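Local coordinates for endo-1,4-beta-xylanase C (Paenibacillus barcinonensis, PDB 4XUR), which hydrolyses internal beta-1,4 linkages of xylan and here contributes its second family 22 carbohydrate-binding module, caught with xylotetraose, at residues E98-F101 / N107-Y110; I130-E135 / S140-Y145. All coordinates share one frame; numbering follows the deposited sequence.

Interaction 1 (E98-F101 / N107-Y110); sequences EKEF and NLEY. With XYP (beta-D-xylopyranose), chain D; XYP (beta-D-xylopyranose), chain B; XYP (beta-D-xylopyranose), chain C.
Lys99 and Glu109 form an antiparallel hydrogen-bonded pair, Lys99 N to Glu109 O at 2.8 Å and Glu109 N to Lys99 O at 3.0 Å, both nearly straight, and Glu98 with Tyr110 makes the adjoining non-hydrogen-bonded pair. Beyond them a water accepts from Phe101 N and lies 2.7 Å from Asn107 O. On the sheet face of Glu98 and Tyr110, the glutamate's CG is anti to its N (chi1 171°), and its extended chain runs alongside the ring, bringing OE1 to the ring edge, 3.7 Å from Tyr110 CE1, with the carboxylate turned 79° from the ring plane. Leu108 CD1 packs on the same carboxylate, while its CD2 meets Glu100 CB at 3.7 Å. Two xyloses lie over one face of the Tyr110 ring, both displaced toward its rim, CD2 approaching C5 of the chain D sugar at 3.3 Å. Replacing Tyr110 by alanine would remove the ring, and the two sugars would probably lose that face and Glu98 its flank. The contact is the turn end of the hairpin of strands 90-101 and 109-119; strand 139-147 flanks 90-101 on its other side, where its Arg143 makes salt bridges to Glu98 and Glu100; Arg29 and Arg31, from an earlier part of the chain, add two more to Glu98.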
ATOM      1  N   GLU A  98       5.155  -2.077   6.702  1.00  6.91           N
ATOM      2  CA  GLU A  98       5.928  -1.333   7.752  1.00  7.03           C
ATOM      3  C   GLU A  98       5.686  -1.961   9.083  1.00  7.84           C
ATOM      4  O   GLU A  98       4.520  -2.132   9.464  1.00  7.72           O
ATOM      5  CB  GLU A  98       5.467   0.142   7.772  1.00  7.22           C
ATOM      6  CG  GLU A  98       6.033   0.924   8.941  1.00  7.61           C
ATOM      7  CD  GLU A  98       5.585   2.413   8.850  1.00  8.09           C
ATOM      8  OE1 GLU A  98       5.904   3.066   7.857  1.00  9.73           O
ATOM      9  OE2 GLU A  98       4.819   2.842   9.734  1.00  8.91           O
ATOM     10  N   LYS A  99       6.756  -2.365   9.791  1.00  7.40           N
ATOM     11  CA  LYS A  99       6.632  -3.082  11.075  1.00  7.59           C
ATOM     12  C   LYS A  99       7.249  -2.312  12.245  1.00  7.98           C
ATOM     13  O   LYS A  99       8.332  -1.774  12.123  1.00  8.42           O
ATOM     14  CB  LYS A  99       7.260  -4.461  10.967  1.00  8.15           C
ATOM     15  CG  LYS A  99       6.449  -5.426  10.159  1.00  9.42           C
ATOM     16  CD  LYS A  99       7.165  -6.788  10.131  1.00 10.44           C
ATOM     17  CE  LYS A  99       7.775  -7.071   8.819  1.00 10.58           C
ATOM     18  NZ  LYS A  99       8.229  -8.457   8.768  1.00 10.76           N
ATOM     19  N   GLU A 100       6.511  -2.274  13.342  1.00  8.95           N
ATOM     20  CA  GLU A 100       6.903  -1.631  14.601  1.00  8.92           C
ATOM     21  C   GLU A 100       6.961  -2.746  15.675  1.00  9.05           C
ATOM     22  O   GLU A 100       6.056  -3.600  15.756  1.00  8.22           O
ATOM     23  CB  GLU A 100       5.872  -0.576  15.028  1.00 10.30           C
ATOM     24  CG  GLU A 100       6.167   0.080  16.367  1.00 10.93           C
ATOM     25  CD  GLU A 100       4.998   0.867  16.877  1.00 10.27           C
ATOM     26  OE1 GLU A 100       4.809   1.977  16.450  1.00 11.81           O
ATOM     27  OE2 GLU A 100       4.229   0.346  17.733  1.00 13.42           O
ATOM     28  N   PHE A 101       8.031  -2.728  16.488  1.00  8.97           N
ATOM     29  CA  PHE A 101       8.268  -3.657  17.537  1.00 10.00           C
ATOM     30  C   PHE A 101       8.431  -2.873  18.861  1.00 12.35           C
ATOM     31  O   PHE A 101       9.143  -1.890  18.889  1.00 11.21           O
ATOM     32  CB  PHE A 101       9.517  -4.523  17.310  1.00 10.79           C
ATOM     33  CG  PHE A 101       9.382  -5.454  16.136  1.00  9.25           C
ATOM     34  CD1 PHE A 101       9.650  -5.003  14.841  1.00  9.58           C
ATOM     35  CD2 PHE A 101       8.924  -6.764  16.291  1.00  9.50           C
ATOM     36  CE1 PHE A 101       9.531  -5.845  13.759  1.00  9.51           C
ATOM     37  CE2 PHE A 101       8.826  -7.599  15.195  1.00  9.40           C
ATOM     38  CZ  PHE A 101       9.126  -7.131  13.919  1.00  9.06           C
ATOM     39  N   ASN A 107      12.480   2.929  15.352  1.00 20.67           N
ATOM     40  CA  ASN A 107      13.280   1.828  14.864  1.00 19.70           C
ATOM     41  C   ASN A 107      12.352   0.884  14.033  1.00 16.60           C
ATOM     42  O   ASN A 107      12.246  -0.286  14.310  1.00 16.32           O
ATOM     43  CB  ASN A 107      13.804   1.149  16.124  1.00 21.58           C
ATOM     44  CG  ASN A 107      14.410  -0.180  15.901  1.00 23.15           C
ATOM     45  OD1 ASN A 107      15.115  -0.403  14.926  1.00 27.43           O
ATOM     46  ND2 ASN A 107      14.143  -1.113  16.826  1.00 27.06           N
ATOM     47  N   LEU A 108      11.707   1.478  13.054  1.00 14.40           N
ATOM     48  CA  LEU A 108      10.775   0.791  12.177  1.00 14.24           C
ATOM     49  C   LEU A 108      11.504  -0.032  11.115  1.00 14.14           C
ATOM     50  O   LEU A 108      12.649   0.310  10.726  1.00 12.84           O
ATOM     51  CB  LEU A 108       9.828   1.796  11.458  1.00 14.27           C
ATOM     52  CG  LEU A 108       8.887   2.625  12.357  1.00 12.85           C
ATOM     53  CD1 LEU A 108       7.855   3.379  11.524  1.00 14.24           C
ATOM     54  CD2 LEU A 108       8.155   1.776  13.367  1.00 13.14           C
ATOM     55  N   GLU A 109      10.842  -1.118  10.680  1.00 12.01           N
ATOM     56  CA  GLU A 109      11.298  -2.020   9.649  1.00 12.52           C
ATOM     57  C   GLU A 109      10.372  -2.005   8.453  1.00 11.05           C
ATOM     58  O   GLU A 109       9.170  -1.788   8.603  1.00  9.87           O
ATOM     59  CB  GLU A 109      11.166  -3.483  10.164  1.00 14.70           C
ATOM     60  CG  GLU A 109      12.309  -3.983  10.906  1.00 14.85           C
ATOM     61  CD  GLU A 109      12.089  -5.459  11.269  1.00 13.78           C
ATOM     62  OE1 GLU A 109      11.647  -6.277  10.386  1.00 12.37           O
ATOM     63  OE2 GLU A 109      12.324  -5.756  12.385  1.00 15.43           O
ATOM     64  N   TYR A 110      10.915  -2.318   7.277  1.00  9.74           N
ATOM     65  CA  TYR A 110      10.147  -2.344   6.022  1.00 10.88           C
ATOM     66  C   TYR A 110      10.532  -3.557   5.214  1.00 10.36           C
ATOM     67  O   TYR A 110      11.721  -3.910   5.135  1.00 10.61           O
ATOM     68  CB  TYR A 110      10.379  -1.050   5.206  1.00 11.28           C
ATOM     69  CG  TYR A 110      10.476   0.221   6.119  1.00 11.34           C
ATOM     70  CD1 TYR A 110       9.351   0.933   6.499  1.00 11.41           C
ATOM     71  CD2 TYR A 110      11.727   0.717   6.548  1.00 11.43           C
ATOM     72  CE1 TYR A 110       9.446   2.055   7.326  1.00 12.10           C
ATOM     73  CE2 TYR A 110      11.828   1.818   7.343  1.00 12.32           C
ATOM     74  CZ  TYR A 110      10.696   2.503   7.735  1.00 12.07           C
ATOM     75  OH  TYR A 110      10.838   3.648   8.547  1.00 13.23           O
TER
HETATM   76  C1  XYP D   3      11.536   2.700   3.153  1.00 15.51           C
HETATM   77  C2  XYP D   3      11.004   2.136   1.836  1.00 15.36           C
HETATM   78  C3  XYP D   3      11.122   0.618   1.774  1.00 15.41           C
HETATM   79  C4  XYP D   3      12.559   0.194   2.158  1.00 16.28           C
HETATM   80  C5  XYP D   3      13.009   0.863   3.460  1.00 14.96           C
HETATM   81  O2  XYP D   3       9.624   2.455   1.713  1.00 13.13           O
HETATM   82  O3  XYP D   3      10.833   0.141   0.483  1.00 16.47           O
HETATM   83  O4  XYP D   3      12.540  -1.243   2.327  1.00 16.45           O
HETATM   84  O5  XYP D   3      12.927   2.268   3.337  1.00 17.65           O
HETATM   85  C1  XYP B   2      10.460   6.899   5.942  1.00 18.73           C
HETATM   86  C2  XYP B   2      11.929   6.737   5.698  1.00 20.51           C
HETATM   87  C3  XYP B   2      12.219   5.994   4.428  1.00 18.99           C
HETATM   88  C4  XYP B   2      11.408   4.683   4.408  1.00 18.86           C
HETATM   89  C5  XYP B   2       9.941   4.945   4.711  1.00 16.32           C
HETATM   90  O2  XYP B   2      12.551   8.070   5.644  1.00 20.22           O
HETATM   91  O3  XYP B   2      13.599   5.667   4.326  1.00 20.10           O
HETATM   92  O4  XYP B   2      11.516   4.110   3.140  1.00 18.84           O
HETATM   93  O5  XYP B   2       9.810   5.592   5.965  1.00 18.23           O
HETATM   94  C1  XYP C   4      13.862  -1.828   2.124  1.00 22.38           C
HETATM   95  C2  XYP C   4      13.900  -3.232   2.735  1.00 20.69           C
HETATM   96  C3  XYP C   4      15.171  -3.908   2.350  1.00 21.98           C
HETATM   97  C4  XYP C   4      15.454  -3.823   0.845  1.00 23.72           C
HETATM   98  C5  XYP C   4      15.316  -2.364   0.367  1.00 23.92           C
HETATM   99  O2  XYP C   4      13.797  -3.135   4.138  1.00 17.09           O
HETATM  100  O3  XYP C   4      15.093  -5.302   2.714  1.00 23.25           O
HETATM  101  O4  XYP C   4      16.765  -4.292   0.570  1.00 25.06           O
HETATM  102  O5  XYP C   4      14.053  -1.858   0.670  1.00 24.05           O
HETATM  103  O   HOH W   1      10.128  -0.688  15.967  1.00 13.52           O

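Interaction 2 (I130-E135 / S140-Y145); sequences IIVPAE and SGLRMY. With XYP (beta-D-xylopyranose), chain D.
Leu142 meets Ile130, Val132 and Pro133 with its two methyls, CD1 sitting 3.7 Å from Pro133 CD and 4.2 Å from Val132 CG1, and CD2 reaching Ile130 CD1 at 4.2 Å. The Leu142 CA to CB bond already points toward 130-135, and chi1 of -173° extends CG away from the backbone N so that the two methyls spread over the partners. The Ile130 and Leu142 chains pass in opposite directions, whereas Val132 crosses Leu142 at about a right angle. The backbones stay apart, with CA atoms of Val132 and Leu142 separated by 8.0 Å, so the contact is made by side chains between layers and not by strand pairing. In the next shell, Val66 also touches Leu142, Leu67 and Leu70 pack on Val132, and Val76, Ile78 and Leu97 touch Ile130. Glu65 accepts from Leu142 N and pairs with Arg143, and a classic beta bulge at Ser140 and Gly141 lies opposite Glu100. Farther along the strand, Tyr145 gives its OH hydrogen to O2 of the chain D xylose at 3.0 Å, and Arg31 makes a cation-pi contact with its ring. Facing antiparallel sheets closed by aliphatic side chains, with one sheet bearing the sugar site, are characteristic of the beta-sandwich fold of family 22 xylan-binding modules.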
ATOM      1  N   ILE A 130       1.735 -13.278   3.298  1.00  8.06           N
ATOM      2  CA  ILE A 130       2.720 -12.730   4.271  1.00  9.05           C
ATOM      3  C   ILE A 130       2.581 -13.438   5.625  1.00  8.62           C
ATOM      4  O   ILE A 130       1.522 -13.986   5.970  1.00  9.80           O
ATOM      5  CB  ILE A 130       2.533 -11.230   4.469  1.00  9.85           C
ATOM      6  CG1 ILE A 130       1.178 -10.891   5.076  1.00 10.96           C
ATOM      7  CG2 ILE A 130       2.756 -10.514   3.175  1.00  9.80           C
ATOM      8  CD1 ILE A 130       1.225  -9.836   6.163  1.00 11.55           C
ATOM      9  N   ILE A 131       3.670 -13.373   6.396  1.00  8.25           N
ATOM     10  CA  ILE A 131       3.723 -13.927   7.738  1.00  8.35           C
ATOM     11  C   ILE A 131       3.498 -12.733   8.695  1.00  7.38           C
ATOM     12  O   ILE A 131       4.121 -11.660   8.573  1.00  8.31           O
ATOM     13  CB  ILE A 131       5.142 -14.591   7.937  1.00  8.16           C
ATOM     14  CG1 ILE A 131       5.165 -15.897   7.197  1.00  8.34           C
ATOM     15  CG2 ILE A 131       5.495 -14.774   9.426  1.00  9.05           C
ATOM     16  CD1 ILE A 131       6.534 -16.331   6.787  1.00  8.55           C
ATOM     17  N   VAL A 132       2.632 -12.955   9.674  1.00  7.83           N
ATOM     18  CA  VAL A 132       2.434 -12.032  10.767  1.00  7.81           C
ATOM     19  C   VAL A 132       3.366 -12.546  11.875  1.00  7.30           C
ATOM     20  O   VAL A 132       3.148 -13.688  12.329  1.00  7.22           O
ATOM     21  CB  VAL A 132       0.942 -12.052  11.225  1.00  8.38           C
ATOM     22  CG1 VAL A 132       0.668 -10.996  12.227  1.00  8.71           C
ATOM     23  CG2 VAL A 132       0.039 -11.789  10.008  1.00  8.49           C
ATOM     24  N   PRO A 133       4.346 -11.753  12.290  1.00  7.16           N
ATOM     25  CA  PRO A 133       5.260 -12.245  13.373  1.00  6.88           C
ATOM     26  C   PRO A 133       4.533 -12.612  14.673  1.00  6.71           C
ATOM     27  O   PRO A 133       3.456 -12.029  14.957  1.00  7.19           O
ATOM     28  CB  PRO A 133       6.194 -11.093  13.587  1.00  7.60           C
ATOM     29  CG  PRO A 133       6.177 -10.303  12.311  1.00  7.54           C
ATOM     30  CD  PRO A 133       4.756 -10.444  11.832  1.00  7.52           C
ATOM     31  N   ALA A 134       5.135 -13.530  15.453  1.00  6.86           N
ATOM     32  CA  ALA A 134       4.477 -14.079  16.672  1.00  6.60           C
ATOM     33  C   ALA A 134       4.531 -13.040  17.814  1.00  6.50           C
ATOM     34  O   ALA A 134       5.299 -12.083  17.787  1.00  6.53           O
ATOM     35  CB  ALA A 134       5.105 -15.379  17.074  1.00  7.21           C
ATOM     36  N   GLU A 135       3.670 -13.251  18.825  1.00  6.98           N
ATOM     37  CA  GLU A 135       3.578 -12.352  19.983  1.00  7.59           C
ATOM     38  C   GLU A 135       4.908 -12.092  20.629  1.00  7.72           C
ATOM     39  O   GLU A 135       5.248 -10.957  20.970  1.00  7.53           O
ATOM     40  CB  GLU A 135       2.549 -12.985  20.967  1.00  8.26           C
ATOM     41  CG  GLU A 135       2.475 -12.283  22.325  1.00  8.49           C
ATOM     42  CD  GLU A 135       2.034 -10.867  22.272  1.00  9.06           C
ATOM     43  OE1 GLU A 135       2.686 -10.069  22.992  1.00  9.45           O
ATOM     44  OE2 GLU A 135       1.078 -10.554  21.524  1.00  9.60           O
ATOM     45  N   SER A 140       4.143  -4.714  17.429  1.00  8.30           N
ATOM     46  CA  SER A 140       3.108  -3.788  17.880  1.00  8.29           C
ATOM     47  C   SER A 140       2.431  -2.966  16.770  1.00  8.16           C
ATOM     48  O   SER A 140       1.437  -2.257  17.049  1.00  7.83           O
ATOM     49  CB  SER A 140       3.640  -2.859  18.974  1.00  7.89           C
ATOM     50  OG  SER A 140       4.736  -2.066  18.505  1.00  8.96           O
ATOM     51  N   GLY A 141       2.957  -3.025  15.582  1.00  8.40           N
ATOM     52  CA  GLY A 141       2.328  -2.491  14.324  1.00  8.23           C
ATOM     53  C   GLY A 141       2.757  -3.215  13.079  1.00  8.10           C
ATOM     54  O   GLY A 141       3.907  -3.639  12.946  1.00  7.81           O
ATOM     55  N   LEU A 142       1.814  -3.440  12.172  1.00  7.61           N
ATOM     56  CA  LEU A 142       2.095  -4.046  10.905  1.00  8.30           C
ATOM     57  C   LEU A 142       1.146  -3.405   9.885  1.00  8.05           C
ATOM     58  O   LEU A 142      -0.054  -3.691   9.889  1.00  6.98           O
ATOM     59  CB  LEU A 142       1.855  -5.574  10.969  1.00  8.08           C
ATOM     60  CG  LEU A 142       2.243  -6.458   9.753  1.00  8.30           C
ATOM     61  CD1 LEU A 142       2.603  -7.899  10.191  1.00  8.42           C
ATOM     62  CD2 LEU A 142       1.177  -6.520   8.707  1.00  9.18           C
ATOM     63  N   ARG A 143       1.703  -2.587   9.017  1.00  7.67           N
ATOM     64  CA  ARG A 143       0.879  -1.747   8.130  1.00  7.77           C
ATOM     65  C   ARG A 143       1.234  -2.070   6.723  1.00  7.99           C
ATOM     66  O   ARG A 143       2.421  -2.099   6.330  1.00  7.05           O
ATOM     67  CB  ARG A 143       1.149  -0.271   8.428  1.00  7.45           C
ATOM     68  CG  ARG A 143       1.006   0.135   9.869  1.00  8.24           C
ATOM     69  CD  ARG A 143       2.318   0.527  10.512  1.00  8.11           C
ATOM     70  NE  ARG A 143       2.220   0.685  11.994  1.00  9.08           N
ATOM     71  CZ  ARG A 143       3.069   1.305  12.774  1.00  9.68           C
ATOM     72  NH1 ARG A 143       4.169   1.898  12.333  1.00 10.26           N
ATOM     73  NH2 ARG A 143       2.794   1.375  14.069  1.00 10.04           N
ATOM     74  N   MET A 144       0.213  -2.318   5.938  1.00  8.27           N
ATOM     75  CA  MET A 144       0.429  -2.548   4.515  1.00  8.83           C
ATOM     76  C   MET A 144       0.491  -1.211   3.784  1.00  8.96           C
ATOM     77  O   MET A 144      -0.203  -0.294   4.131  1.00  9.22           O
ATOM     78  CB  MET A 144      -0.628  -3.429   3.928  1.00 11.02           C
ATOM     79  CG  MET A 144      -2.024  -2.830   3.874  1.00 11.42           C
ATOM     80  SD  MET A 144      -3.132  -3.984   3.038  1.00 15.91           S
ATOM     81  CE  MET A 144      -2.413  -3.952   1.394  1.00 13.17           C
ATOM     82  N   TYR A 145       1.321  -1.099   2.737  1.00  8.51           N
ATOM     83  CA  TYR A 145       1.343   0.112   1.949  1.00  8.40           C
ATOM     84  C   TYR A 145       1.789  -0.143   0.530  1.00  8.42           C
ATOM     85  O   TYR A 145       2.364  -1.226   0.259  1.00  8.13           O
ATOM     86  CB  TYR A 145       2.200   1.226   2.608  1.00  8.61           C
ATOM     87  CG  TYR A 145       3.680   1.015   2.708  1.00  8.50           C
ATOM     88  CD1 TYR A 145       4.199   0.313   3.779  1.00  8.25           C
ATOM     89  CD2 TYR A 145       4.577   1.616   1.804  1.00  8.38           C
ATOM     90  CE1 TYR A 145       5.563   0.147   3.920  1.00  8.58           C
ATOM     91  CE2 TYR A 145       5.953   1.455   1.925  1.00  8.37           C
ATOM     92  CZ  TYR A 145       6.436   0.747   3.005  1.00  8.69           C
ATOM     93  OH  TYR A 145       7.807   0.568   3.185  1.00  9.51           O
TER
HETATM   94  C1  XYP D   3      11.536   2.700   3.153  1.00 15.51           C
HETATM   95  C2  XYP D   3      11.004   2.136   1.836  1.00 15.36           C
HETATM   96  C3  XYP D   3      11.122   0.618   1.774  1.00 15.41           C
HETATM   97  C4  XYP D   3      12.559   0.194   2.158  1.00 16.28           C
HETATM   98  C5  XYP D   3      13.009   0.863   3.460  1.00 14.96           C
HETATM   99  O2  XYP D   3       9.624   2.455   1.713  1.00 13.13           O
HETATM  100  O3  XYP D   3      10.833   0.141   0.483  1.00 16.47           O
HETATM  101  O4  XYP D   3      12.540  -1.243   2.327  1.00 16.45           O
HETATM  102  O5  XYP D   3      12.927   2.268   3.337  1.00 17.65           O

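In the fold
Interaction 1 pairs neighbouring strands within the four-stranded sheet, whereas interaction 2 joins that sheet to the end of strand 124-131, in the other sheet, and the loop that follows it. Their difference in chemistry follows: backbone bonds, carboxylates and a sugar-bearing ring in the partly buried 98-101/107-110 contact, and aliphatic packing alone in the buried contact between 130-135 and 140-145. Strands 90-101 and 139-147 are neighbours, so the two contacts, with centres about 9 Å apart, meet directly: Glu98 OE2 forms a salt bridge with Arg143 NH1 at 2.8 Å, and Glu100 OE2 probably hydrogen-bonds Ser140 OG at 2.6 Å. Tyr110 and Tyr145 touch each other and share the chain D xylose, one through its ring face, the other through its hydroxyl.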